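Local coordinates for uncharacterized protein (Brachypodium distachyon, PDB 4ME2) that is a pentatricopeptide repeat protein of helix-turn-helix units, probably a sequence-specific binder of chloroplast group II intron RNA, at residues T123-S128 with V175-A180; R185-V190 with R208-G213; A194-G199 with E227-D232. One frame throughout, in Å; residues are numbered along the deposited sequence.

Contact 1. Residues T123-S128 with V175-A180; sequences TFVSSS and VRALVA
A177 meets V125 and S126 where the last turn of helix 118-126 lies against the C-terminal part of helix 168-180. The backbones come nearest at S126 and A177, whose CA atoms are 5.7 Å apart, a close spacing made possible by small side chains. Earlier in the second segment, V175 faces another way, onto M206 and M210 of helix 204-216. A177 then directs its methyl toward helix 118-126: A177 CB lies 3.5 Å from S126 OG and 3.8 Å from V125 CG1. V125 CG1 also packs against the carbonyl, 3.4 Å from A177 O. V125 reaches this spot with CG1 anti to its own N (chi1 174°), which sets CG2 beside L178, while its carbonyl oxygen accepts from both S128 OG and S128 N as the chain leaves the helix. As in pentatricopeptide repeat proteins generally, where side-by-side helices in helix-turn-helix units stack into a right-handed superhelix, two helices distant in sequence pack together here. One water bridges the exposed edge, standing 3.0 Å from S126 OG and donating to A177 O at 2.9 Å. L178 starts out away from helix 118-126, but its CD2 methyl returns to touch V125 CG2 at 3.8 Å, the two side chains crossing at about a right angle. V139 of helix 133-151 touches both V125 and L178. V179, next along, touches A187 of helix 184-197.

Contact 2. Residues R185-V190 with R208-G213; sequences RAAWRV and RVMAKG
M210 is folded back on itself, chi2 and chi3 both near -64°, and this double bend carries its CE methyl across to W188 while the sulfur stays over A187. The first torsion, chi1 -79°, sets CG beside the backbone N and opposite the carbonyl carbon. On the other helix W188 holds CG anti to its N (chi1 173°), which leaves the indole standing beside the methionine, and the two side chains cross at about a right angle. M210 CE reaches the backbone first, 3.8 Å from W188 CA, and lies 4.0 Å from W188 CE3. It sits at the edge of the six-membered ring, near the ring plane, and does not lie over a face. The sulfur meets the smaller neighbour: M210 SD is 4.0 Å from A187 CB and 4.1 Å from A187 O. The backbones are well separated, W188 CA and M210 CA being 7.7 Å apart, and the flexible thioether spans the distance. The contact joins helix 184-197 to helix 204-216, successive helices of the repeat array. Around it, V226 of helix 220-236 and V175 of helix 168-180 both touch M210, placing its side chain among four helices, while W188 also rests on E222 and E225. No hydrogen bond crosses between the segments. Cohesion here is therefore dispersion and hydrophobic burial between a polarisable thioether, an alanine methyl and an aromatic edge, with no charge or bond direction to fix the pairing beyond the fit of the shapes.

Contact 3. Residues A194-G199 with E227-D232; sequences AVRKGG and EADLAD
R196 extends from the last turn of helix 184-197 to D229 on helix 220-236, and nearly all of the contact is this one pair. The arginine leaves its backbone with CG opposite the carbonyl carbon (chi1 -72°), runs extended through chi2, then turns at chi3 (70°) and again at chi4, which brings the guanidinium over to the other helix. D229 likewise has CG beside its N, and its side chain is directed toward helix 184-197. The bond runs from R196 NH1 to D229 OD2, 2.9 Å long and moderately bent, with an N-H...O angle of 147°. OD2 lies in the guanidinium plane and receives NH1 on its syn side, from somewhat out of the carboxylate plane; the two flat groups are nearly coplanar. R196 NH1 also lies 3.2 Å from D229 OD1, and the aliphatic R196 CG passes 3.5 Å from D229 OD2. Both ends have further partners: R196 NH2 forms a salt bridge with E225, and D229 OD2 is hydrogen-bonded to Y191 OH. R196 also packs against W188 and Y191 of its own helix. With an alanine in place of R196, D229 and E225 would probably lose the cation they share, D229 keeping its bond to Y191. At this outer part of the repeat stack, one guanidinium thus joins two acidic side chains of helix 220-236, and its positive charge is likely to ease the repulsion between them.

Contacts 1 and 2 are buried and apolar, whereas contact 3 is a salt bridge at the surface, its centre about 21 Å from the centre of the chain. Contact 1 differs from contact 2 in having a water at its edge. The two touch directly: V175 CG1 lies 3.5 Å from M210 SD, and V179 CG2 packs on A187 CB, so helix 168-180 leans on both partners of contact 2. Contacts 2 and 3 share helix 184-197, using it at different turns to hold helix 204-216 and helix 220-236, with W188 packed against R196. Contacts 1 and 3 do not meet. The buried contacts are thus made largely by methyls and a thioether, the surface one by charges.

Contact 1. Residues T123-S128 with V175-A180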
ATOM      1  N   THR A 123      -2.358   5.307  -3.861  1.00 19.72           N
ATOM      2  CA  THR A 123      -3.333   6.357  -3.561  1.00 19.89           C
ATOM      3  C   THR A 123      -3.536   6.551  -2.049  1.00 19.45           C
ATOM      4  O   THR A 123      -3.611   7.687  -1.567  1.00 19.78           O
ATOM      5  CB  THR A 123      -4.662   6.116  -4.300  1.00 20.90           C
ATOM      6  OG1 THR A 123      -4.428   6.246  -5.710  1.00 22.67           O
ATOM      7  CG2 THR A 123      -5.713   7.138  -3.879  1.00 22.30           C
ATOM      8  N   PHE A 124      -3.595   5.452  -1.300  1.00 18.50           N
ATOM      9  CA  PHE A 124      -3.678   5.552   0.157  1.00 18.30           C
ATOM     10  C   PHE A 124      -2.417   6.165   0.759  1.00 18.29           C
ATOM     11  O   PHE A 124      -2.486   6.891   1.745  1.00 17.97           O
ATOM     12  CB  PHE A 124      -3.993   4.191   0.783  1.00 18.63           C
ATOM     13  CG  PHE A 124      -5.458   3.881   0.822  1.00 19.29           C
ATOM     14  CD1 PHE A 124      -6.220   4.227   1.932  1.00 20.04           C
ATOM     15  CD2 PHE A 124      -6.091   3.276  -0.263  1.00 19.37           C
ATOM     16  CE1 PHE A 124      -7.580   3.958   1.973  1.00 19.95           C
ATOM     17  CE2 PHE A 124      -7.455   3.005  -0.228  1.00 20.28           C
ATOM     18  CZ  PHE A 124      -8.198   3.350   0.893  1.00 20.49           C
ATOM     19  N   VAL A 125      -1.262   5.887   0.161  1.00 17.77           N
ATOM     20  CA  VAL A 125      -0.018   6.472   0.645  1.00 18.12           C
ATOM     21  C   VAL A 125      -0.013   7.988   0.437  1.00 19.04           C
ATOM     22  O   VAL A 125       0.256   8.754   1.370  1.00 19.36           O
ATOM     23  CB  VAL A 125       1.223   5.843  -0.025  1.00 17.52           C
ATOM     24  CG1 VAL A 125       2.493   6.571   0.399  1.00 17.71           C
ATOM     25  CG2 VAL A 125       1.330   4.363   0.324  1.00 17.45           C
ATOM     26  N   SER A 126      -0.307   8.410  -0.791  1.00 19.98           N
ATOM     27  CA  SER A 126      -0.285   9.829  -1.158  1.00 20.63           C
ATOM     28  C   SER A 126      -1.321  10.670  -0.412  1.00 20.65           C
ATOM     29  O   SER A 126      -1.094  11.855  -0.154  1.00 21.45           O
ATOM     30  CB  SER A 126      -0.465   9.982  -2.670  1.00 21.42           C
ATOM     31  OG  SER A 126       0.623   9.378  -3.349  1.00 24.42           O
ATOM     32  N   SER A 127      -2.444  10.052  -0.064  1.00 20.25           N
ATOM     33  CA  SER A 127      -3.537  10.744   0.616  1.00 20.11           C
ATOM     34  C   SER A 127      -3.417  10.687   2.135  1.00 20.11           C
ATOM     35  O   SER A 127      -4.228  11.294   2.838  1.00 20.73           O
ATOM     36  CB  SER A 127      -4.895  10.187   0.163  1.00 20.88           C
ATOM     37  OG  SER A 127      -5.070   8.832   0.565  1.00 20.02           O
ATOM     38  N   SER A 128      -2.419   9.971   2.650  1.00 20.10           N
ATOM     39  CA  SER A 128      -2.228   9.916   4.100  1.00 20.70           C
ATOM     40  C   SER A 128      -1.730  11.268   4.577  1.00 21.74           C
ATOM     41  O   SER A 128      -1.063  11.974   3.828  1.00 22.00           O
ATOM     42  CB  SER A 128      -1.240   8.820   4.509  1.00 20.17           C
ATOM     43  OG  SER A 128       0.074   9.093   4.064  1.00 20.20           O
ATOM     44  N   VAL A 175       6.166   2.911  -4.987  1.00 19.29           N
ATOM     45  CA  VAL A 175       7.482   3.264  -4.455  1.00 19.32           C
ATOM     46  C   VAL A 175       7.690   4.787  -4.481  1.00 19.10           C
ATOM     47  O   VAL A 175       8.194   5.367  -3.522  1.00 18.51           O
ATOM     48  CB  VAL A 175       8.620   2.522  -5.197  1.00 19.81           C
ATOM     49  CG1 VAL A 175       9.967   3.126  -4.842  1.00 19.97           C
ATOM     50  CG2 VAL A 175       8.594   1.032  -4.868  1.00 20.22           C
ATOM     51  N   ARG A 176       7.290   5.428  -5.579  1.00 19.26           N
ATOM     52  CA  ARG A 176       7.299   6.893  -5.685  1.00 19.90           C
ATOM     53  C   ARG A 176       6.500   7.532  -4.552  1.00 18.75           C
ATOM     54  O   ARG A 176       6.933   8.506  -3.929  1.00 18.62           O
ATOM     55  CB  ARG A 176       6.641   7.324  -6.997  1.00 22.66           C
ATOM     56  CG  ARG A 176       7.553   7.845  -8.091  1.00 26.42           C
ATOM     57  CD  ARG A 176       6.714   8.226  -9.314  1.00 28.21           C
ATOM     58  NE  ARG A 176       6.169   9.584  -9.244  1.00 31.14           N
ATOM     59  CZ  ARG A 176       5.409  10.141 -10.184  1.00 32.50           C
ATOM     60  NH1 ARG A 176       5.085   9.460 -11.274  1.00 34.27           N
ATOM     61  NH2 ARG A 176       4.965  11.380 -10.033  1.00 34.16           N
ATOM     62  N   ALA A 177       5.312   6.987  -4.310  1.00 18.65           N
ATOM     63  CA  ALA A 177       4.426   7.552  -3.297  1.00 18.14           C
ATOM     64  C   ALA A 177       5.052   7.409  -1.917  1.00 18.18           C
ATOM     65  O   ALA A 177       5.025   8.344  -1.121  1.00 18.27           O
ATOM     66  CB  ALA A 177       3.052   6.896  -3.346  1.00 18.16           C
ATOM     67  N   LEU A 178       5.639   6.247  -1.643  1.00 17.76           N
ATOM     68  CA  LEU A 178       6.252   6.008  -0.336  1.00 17.52           C
ATOM     69  C   LEU A 178       7.419   6.957  -0.084  1.00 18.26           C
ATOM     70  O   LEU A 178       7.536   7.536   0.994  1.00 18.19           O
ATOM     71  CB  LEU A 178       6.714   4.558  -0.209  1.00 17.19           C
ATOM     72  CG  LEU A 178       5.599   3.515  -0.097  1.00 16.71           C
ATOM     73  CD1 LEU A 178       6.141   2.111  -0.326  1.00 17.07           C
ATOM     74  CD2 LEU A 178       4.902   3.618   1.252  1.00 17.36           C
ATOM     75  N   VAL A 179       8.286   7.112  -1.078  1.00 17.95           N
ATOM     76  CA  VAL A 179       9.426   8.009  -0.943  1.00 19.19           C
ATOM     77  C   VAL A 179       8.964   9.459  -0.726  1.00 19.02           C
ATOM     78  O   VAL A 179       9.444  10.134   0.188  1.00 19.61           O
ATOM     79  CB  VAL A 179      10.393   7.869  -2.131  1.00 19.85           C
ATOM     80  CG1 VAL A 179      11.354   9.035  -2.169  1.00 21.04           C
ATOM     81  CG2 VAL A 179      11.151   6.544  -2.031  1.00 20.05           C
ATOM     82  N   ALA A 180       8.006   9.923  -1.525  1.00 19.28           N
ATOM     83  CA  ALA A 180       7.484  11.285  -1.355  1.00 19.26           C
ATOM     84  C   ALA A 180       6.887  11.521   0.044  1.00 20.04           C
ATOM     85  O   ALA A 180       7.032  12.607   0.613  1.00 20.12           O
ATOM     86  CB  ALA A 180       6.478  11.629  -2.454  1.00 19.44           C
TER
HETATM   87  O   HOH W   1       3.027  10.308  -1.726  1.00 23.31           O

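Contact 2. Residues R185-V190 with R208-G213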
ATOM      1  N   ARG A 185      11.901   3.215   4.873  1.00 19.03           N
ATOM      2  CA  ARG A 185      12.016   1.789   5.144  1.00 19.10           C
ATOM      3  C   ARG A 185      10.982   0.989   4.348  1.00 18.75           C
ATOM      4  O   ARG A 185      11.310  -0.057   3.776  1.00 19.27           O
ATOM      5  CB  ARG A 185      11.878   1.520   6.650  1.00 20.12           C
ATOM      6  CG  ARG A 185      11.982   0.054   7.047  1.00 22.40           C
ATOM      7  CD  ARG A 185      13.288  -0.579   6.592  1.00 22.63           C
ATOM      8  NE  ARG A 185      14.461   0.097   7.145  1.00 24.12           N
ATOM      9  CZ  ARG A 185      15.706  -0.079   6.716  1.00 23.93           C
ATOM     10  NH1 ARG A 185      15.961  -0.917   5.720  1.00 25.28           N
ATOM     11  NH2 ARG A 185      16.701   0.591   7.287  1.00 25.43           N
ATOM     12  N   ALA A 186       9.744   1.483   4.323  1.00 18.69           N
ATOM     13  CA  ALA A 186       8.671   0.864   3.539  1.00 18.56           C
ATOM     14  C   ALA A 186       9.036   0.785   2.053  1.00 18.75           C
ATOM     15  O   ALA A 186       8.862  -0.262   1.422  1.00 18.63           O
ATOM     16  CB  ALA A 186       7.350   1.602   3.739  1.00 18.56           C
ATOM     17  N   ALA A 187       9.557   1.881   1.500  1.00 18.61           N
ATOM     18  CA  ALA A 187       9.978   1.890   0.096  1.00 18.84           C
ATOM     19  C   ALA A 187      11.087   0.853  -0.140  1.00 19.53           C
ATOM     20  O   ALA A 187      11.037   0.059  -1.092  1.00 19.68           O
ATOM     21  CB  ALA A 187      10.434   3.288  -0.320  1.00 18.86           C
ATOM     22  N   TRP A 188      12.081   0.848   0.741  1.00 19.95           N
ATOM     23  CA  TRP A 188      13.135  -0.145   0.656  1.00 20.88           C
ATOM     24  C   TRP A 188      12.576  -1.553   0.701  1.00 21.43           C
ATOM     25  O   TRP A 188      12.984  -2.411  -0.089  1.00 21.43           O
ATOM     26  CB  TRP A 188      14.167   0.065   1.749  1.00 21.43           C
ATOM     27  CG  TRP A 188      15.155  -1.047   1.758  1.00 22.16           C
ATOM     28  CD1 TRP A 188      15.237  -2.103   2.654  1.00 22.63           C
ATOM     29  CD2 TRP A 188      16.191  -1.299   0.765  1.00 22.15           C
ATOM     30  NE1 TRP A 188      16.256  -2.947   2.309  1.00 23.10           N
ATOM     31  CE2 TRP A 188      16.872  -2.518   1.189  1.00 23.19           C
ATOM     32  CE3 TRP A 188      16.629  -0.639  -0.374  1.00 22.63           C
ATOM     33  CZ2 TRP A 188      17.934  -3.049   0.478  1.00 23.16           C
ATOM     34  CZ3 TRP A 188      17.703  -1.179  -1.082  1.00 22.86           C
ATOM     35  CH2 TRP A 188      18.338  -2.355  -0.667  1.00 23.48           C
ATOM     36  N   ARG A 189      11.637  -1.798   1.615  1.00 21.78           N
ATOM     37  CA  ARG A 189      11.036  -3.126   1.750  1.00 23.42           C
ATOM     38  C   ARG A 189      10.457  -3.604   0.424  1.00 23.14           C
ATOM     39  O   ARG A 189      10.730  -4.726  -0.003  1.00 24.16           O
ATOM     40  CB  ARG A 189       9.968  -3.153   2.855  1.00 24.03           C
ATOM     41  CG  ARG A 189      10.520  -3.359   4.262  1.00 25.78           C
ATOM     42  CD  ARG A 189      10.102  -4.702   4.865  1.00 28.68           C
ATOM     43  NE  ARG A 189      10.385  -5.842   4.001  1.00 30.77           N
ATOM     44  CZ  ARG A 189       9.642  -6.948   3.922  1.00 30.61           C
ATOM     45  NH1 ARG A 189       8.538  -7.089   4.644  1.00 31.79           N
ATOM     46  NH2 ARG A 189      10.004  -7.920   3.099  1.00 32.20           N
ATOM     47  N   VAL A 190       9.672  -2.749  -0.229  1.00 22.74           N
ATOM     48  CA  VAL A 190       9.067  -3.089  -1.524  1.00 23.24           C
ATOM     49  C   VAL A 190      10.130  -3.302  -2.600  1.00 24.29           C
ATOM     50  O   VAL A 190      10.099  -4.302  -3.337  1.00 25.00           O
ATOM     51  CB  VAL A 190       8.090  -1.999  -2.014  1.00 22.71           C
ATOM     52  CG1 VAL A 190       7.669  -2.273  -3.452  1.00 23.10           C
ATOM     53  CG2 VAL A 190       6.867  -1.921  -1.116  1.00 23.06           C
ATOM     54  N   ARG A 208      16.532   5.404 -10.032  1.00 28.34           N
ATOM     55  CA  ARG A 208      16.739   6.808  -9.715  1.00 27.88           C
ATOM     56  C   ARG A 208      15.824   7.252  -8.577  1.00 27.59           C
ATOM     57  O   ARG A 208      16.250   7.990  -7.693  1.00 26.27           O
ATOM     58  CB  ARG A 208      16.526   7.688 -10.950  1.00 30.22           C
ATOM     59  CG  ARG A 208      17.478   7.389 -12.103  1.00 32.39           C
ATOM     60  CD  ARG A 208      17.314   8.397 -13.228  1.00 34.47           C
ATOM     61  NE  ARG A 208      17.340   9.764 -12.710  1.00 36.30           N
ATOM     62  CZ  ARG A 208      17.399  10.864 -13.454  1.00 38.06           C
ATOM     63  NH1 ARG A 208      17.446  10.784 -14.781  1.00 38.73           N
ATOM     64  NH2 ARG A 208      17.420  12.054 -12.865  1.00 38.60           N
ATOM     65  N   VAL A 209      14.574   6.794  -8.611  1.00 26.36           N
ATOM     66  CA  VAL A 209      13.617   7.098  -7.548  1.00 26.12           C
ATOM     67  C   VAL A 209      14.199   6.665  -6.206  1.00 24.46           C
ATOM     68  O   VAL A 209      14.229   7.443  -5.250  1.00 24.50           O
ATOM     69  CB  VAL A 209      12.264   6.384  -7.772  1.00 25.93           C
ATOM     70  CG1 VAL A 209      11.376   6.497  -6.538  1.00 25.78           C
ATOM     71  CG2 VAL A 209      11.551   6.961  -8.987  1.00 26.18           C
ATOM     72  N   MET A 210      14.673   5.424  -6.170  1.00 25.00           N
ATOM     73  CA  MET A 210      15.127   4.796  -4.936  1.00 24.10           C
ATOM     74  C   MET A 210      16.471   5.340  -4.453  1.00 25.11           C
ATOM     75  O   MET A 210      16.618   5.668  -3.277  1.00 24.16           O
ATOM     76  CB  MET A 210      15.157   3.275  -5.094  1.00 24.47           C
ATOM     77  CG  MET A 210      13.783   2.632  -4.961  1.00 23.44           C
ATOM     78  SD  MET A 210      13.106   2.869  -3.303  1.00 23.48           S
ATOM     79  CE  MET A 210      14.311   1.958  -2.341  1.00 22.65           C
ATOM     80  N   ALA A 211      17.438   5.452  -5.358  1.00 25.77           N
ATOM     81  CA  ALA A 211      18.770   5.935  -4.978  1.00 26.50           C
ATOM     82  C   ALA A 211      18.719   7.336  -4.367  1.00 26.71           C
ATOM     83  O   ALA A 211      19.316   7.583  -3.317  1.00 27.62           O
ATOM     84  CB  ALA A 211      19.724   5.891  -6.167  1.00 26.17           C
ATOM     85  N   LYS A 212      17.992   8.244  -5.014  1.00 27.35           N
ATOM     86  CA  LYS A 212      17.865   9.617  -4.533  1.00 27.36           C
ATOM     87  C   LYS A 212      16.964   9.685  -3.296  1.00 26.46           C
ATOM     88  O   LYS A 212      17.200  10.477  -2.380  1.00 26.04           O
ATOM     89  CB  LYS A 212      17.350  10.533  -5.656  1.00 29.42           C
ATOM     90  CG  LYS A 212      18.150  10.426  -6.956  1.00 30.61           C
ATOM     91  CD  LYS A 212      17.471  11.091  -8.153  1.00 32.66           C
ATOM     92  CE  LYS A 212      17.868  12.553  -8.308  1.00 34.11           C
ATOM     93  NZ  LYS A 212      17.610  13.053  -9.690  1.00 36.58           N
ATOM     94  N   GLY A 213      15.937   8.838  -3.271  1.00 25.08           N
ATOM     95  CA  GLY A 213      15.023   8.779  -2.135  1.00 23.92           C
ATOM     96  C   GLY A 213      15.692   8.306  -0.853  1.00 23.30           C
ATOM     97  O   GLY A 213      15.561   8.941   0.191  1.00 22.88           O
TER

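Contact 3. Residues A194-G199 with E227-D232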
ATOM      1  N   ALA A 194      10.616  -7.033  -4.273  1.00 31.03           N
ATOM      2  CA  ALA A 194      10.198  -7.175  -5.669  1.00 32.77           C
ATOM      3  C   ALA A 194      11.360  -7.138  -6.663  1.00 34.38           C
ATOM      4  O   ALA A 194      11.485  -8.022  -7.516  1.00 34.74           O
ATOM      5  CB  ALA A 194       9.160  -6.122  -6.026  1.00 32.76           C
ATOM      6  N   VAL A 195      12.206  -6.115  -6.545  1.00 34.99           N
ATOM      7  CA  VAL A 195      13.273  -5.870  -7.520  1.00 35.60           C
ATOM      8  C   VAL A 195      14.525  -6.707  -7.258  1.00 37.17           C
ATOM      9  O   VAL A 195      14.958  -7.470  -8.123  1.00 38.86           O
ATOM     10  CB  VAL A 195      13.649  -4.373  -7.592  1.00 34.49           C
ATOM     11  CG1 VAL A 195      14.895  -4.171  -8.442  1.00 35.02           C
ATOM     12  CG2 VAL A 195      12.489  -3.557  -8.142  1.00 34.62           C
ATOM     13  N   ARG A 196      15.112  -6.557  -6.075  1.00 37.69           N
ATOM     14  CA  ARG A 196      16.351  -7.260  -5.750  1.00 38.50           C
ATOM     15  C   ARG A 196      16.150  -8.765  -5.625  1.00 39.99           C
ATOM     16  O   ARG A 196      16.760  -9.538  -6.366  1.00 41.89           O
ATOM     17  CB  ARG A 196      16.981  -6.689  -4.479  1.00 37.77           C
ATOM     18  CG  ARG A 196      17.584  -5.309  -4.683  1.00 37.20           C
ATOM     19  CD  ARG A 196      17.857  -4.584  -3.373  1.00 37.00           C
ATOM     20  NE  ARG A 196      18.955  -5.152  -2.589  1.00 37.66           N
ATOM     21  CZ  ARG A 196      20.250  -5.023  -2.877  1.00 36.51           C
ATOM     22  NH1 ARG A 196      20.646  -4.364  -3.958  1.00 35.88           N
ATOM     23  NH2 ARG A 196      21.156  -5.571  -2.083  1.00 36.17           N
ATOM     24  N   LYS A 197      15.283  -9.167  -4.701  1.00 40.44           N
ATOM     25  CA  LYS A 197      15.068 -10.578  -4.380  1.00 41.72           C
ATOM     26  C   LYS A 197      14.065 -11.280  -5.297  1.00 42.36           C
ATOM     27  O   LYS A 197      14.233 -12.459  -5.617  1.00 43.46           O
ATOM     28  CB  LYS A 197      14.616 -10.730  -2.925  1.00 41.77           C
ATOM     29  CG  LYS A 197      15.735 -10.725  -1.908  1.00 43.39           C
ATOM     30  CD  LYS A 197      15.147 -10.812  -0.509  1.00 44.02           C
ATOM     31  CE  LYS A 197      15.991 -11.683   0.406  1.00 44.97           C
ATOM     32  NZ  LYS A 197      16.909 -10.915   1.299  1.00 46.58           N
ATOM     33  N   GLY A 198      13.023 -10.564  -5.704  1.00 42.26           N
ATOM     34  CA  GLY A 198      11.961 -11.147  -6.518  1.00 42.70           C
ATOM     35  C   GLY A 198      12.285 -11.141  -7.996  1.00 43.40           C
ATOM     36  O   GLY A 198      11.443 -11.490  -8.831  1.00 43.84           O
ATOM     37  N   GLY A 199      13.505 -10.724  -8.318  1.00 43.59           N
ATOM     38  CA  GLY A 199      13.980 -10.696  -9.694  1.00 44.05           C
ATOM     39  C   GLY A 199      13.035  -9.998 -10.650  1.00 43.96           C
ATOM     40  O   GLY A 199      12.914 -10.397 -11.806  1.00 44.04           O
ATOM     41  N   GLU A 227      22.473   2.419  -5.597  1.00 25.13           N
ATOM     42  CA  GLU A 227      23.502   2.941  -6.490  1.00 26.02           C
ATOM     43  C   GLU A 227      24.283   1.809  -7.161  1.00 25.06           C
ATOM     44  O   GLU A 227      24.640   1.910  -8.328  1.00 24.88           O
ATOM     45  CB  GLU A 227      24.432   3.907  -5.754  1.00 28.18           C
ATOM     46  CG  GLU A 227      23.734   5.185  -5.304  1.00 30.65           C
ATOM     47  CD  GLU A 227      24.658   6.171  -4.607  1.00 33.88           C
ATOM     48  OE1 GLU A 227      25.857   5.862  -4.423  1.00 37.09           O
ATOM     49  OE2 GLU A 227      24.182   7.266  -4.241  1.00 36.27           O
ATOM     50  N   ALA A 228      24.526   0.727  -6.423  1.00 24.36           N
ATOM     51  CA  ALA A 228      25.167  -0.462  -6.981  1.00 24.58           C
ATOM     52  C   ALA A 228      24.297  -1.081  -8.083  1.00 24.81           C
ATOM     53  O   ALA A 228      24.788  -1.420  -9.163  1.00 24.94           O
ATOM     54  CB  ALA A 228      25.454  -1.475  -5.878  1.00 23.83           C
ATOM     55  N   ASP A 229      22.998  -1.204  -7.814  1.00 24.99           N
ATOM     56  CA  ASP A 229      22.057  -1.732  -8.802  1.00 25.74           C
ATOM     57  C   ASP A 229      21.979  -0.840 -10.045  1.00 25.42           C
ATOM     58  O   ASP A 229      21.991  -1.337 -11.171  1.00 26.41           O
ATOM     59  CB  ASP A 229      20.659  -1.896  -8.189  1.00 26.10           C
ATOM     60  CG  ASP A 229      20.616  -2.929  -7.074  1.00 26.96           C
ATOM     61  OD1 ASP A 229      21.550  -3.755  -6.970  1.00 27.18           O
ATOM     62  OD2 ASP A 229      19.638  -2.915  -6.293  1.00 28.40           O
ATOM     63  N   LEU A 230      21.896   0.471  -9.831  1.00 25.25           N
ATOM     64  CA  LEU A 230      21.899   1.445 -10.926  1.00 25.73           C
ATOM     65  C   LEU A 230      23.180   1.351 -11.758  1.00 26.62           C
ATOM     66  O   LEU A 230      23.121   1.350 -12.991  1.00 27.21           O
ATOM     67  CB  LEU A 230      21.700   2.868 -10.391  1.00 25.85           C
ATOM     68  CG  LEU A 230      21.762   4.014 -11.409  1.00 26.07           C
ATOM     69  CD1 LEU A 230      20.855   3.763 -12.608  1.00 25.84           C
ATOM     70  CD2 LEU A 230      21.425   5.339 -10.745  1.00 27.07           C
ATOM     71  N   ALA A 231      24.327   1.255 -11.085  1.00 26.74           N
ATOM     72  CA  ALA A 231      25.608   1.088 -11.781  1.00 27.81           C
ATOM     73  C   ALA A 231      25.605  -0.180 -12.633  1.00 28.80           C
ATOM     74  O   ALA A 231      26.060  -0.167 -13.778  1.00 30.51           O
ATOM     75  CB  ALA A 231      26.771   1.073 -10.795  1.00 27.80           C
ATOM     76  N   ASP A 232      25.079  -1.263 -12.065  1.00 28.99           N
ATOM     77  CA  ASP A 232      24.941  -2.531 -12.769  1.00 30.46           C
ATOM     78  C   ASP A 232      24.088  -2.325 -14.021  1.00 31.16           C
ATOM     79  O   ASP A 232      24.437  -2.792 -15.105  1.00 31.79           O
ATOM     80  CB  ASP A 232      24.313  -3.575 -11.845  1.00 31.08           C
ATOM     81  CG  ASP A 232      24.332  -4.973 -12.432  1.00 32.77           C
ATOM     82  OD1 ASP A 232      25.261  -5.736 -12.103  1.00 34.04           O
ATOM     83  OD2 ASP A 232      23.416  -5.318 -13.212  1.00 33.80           O
TER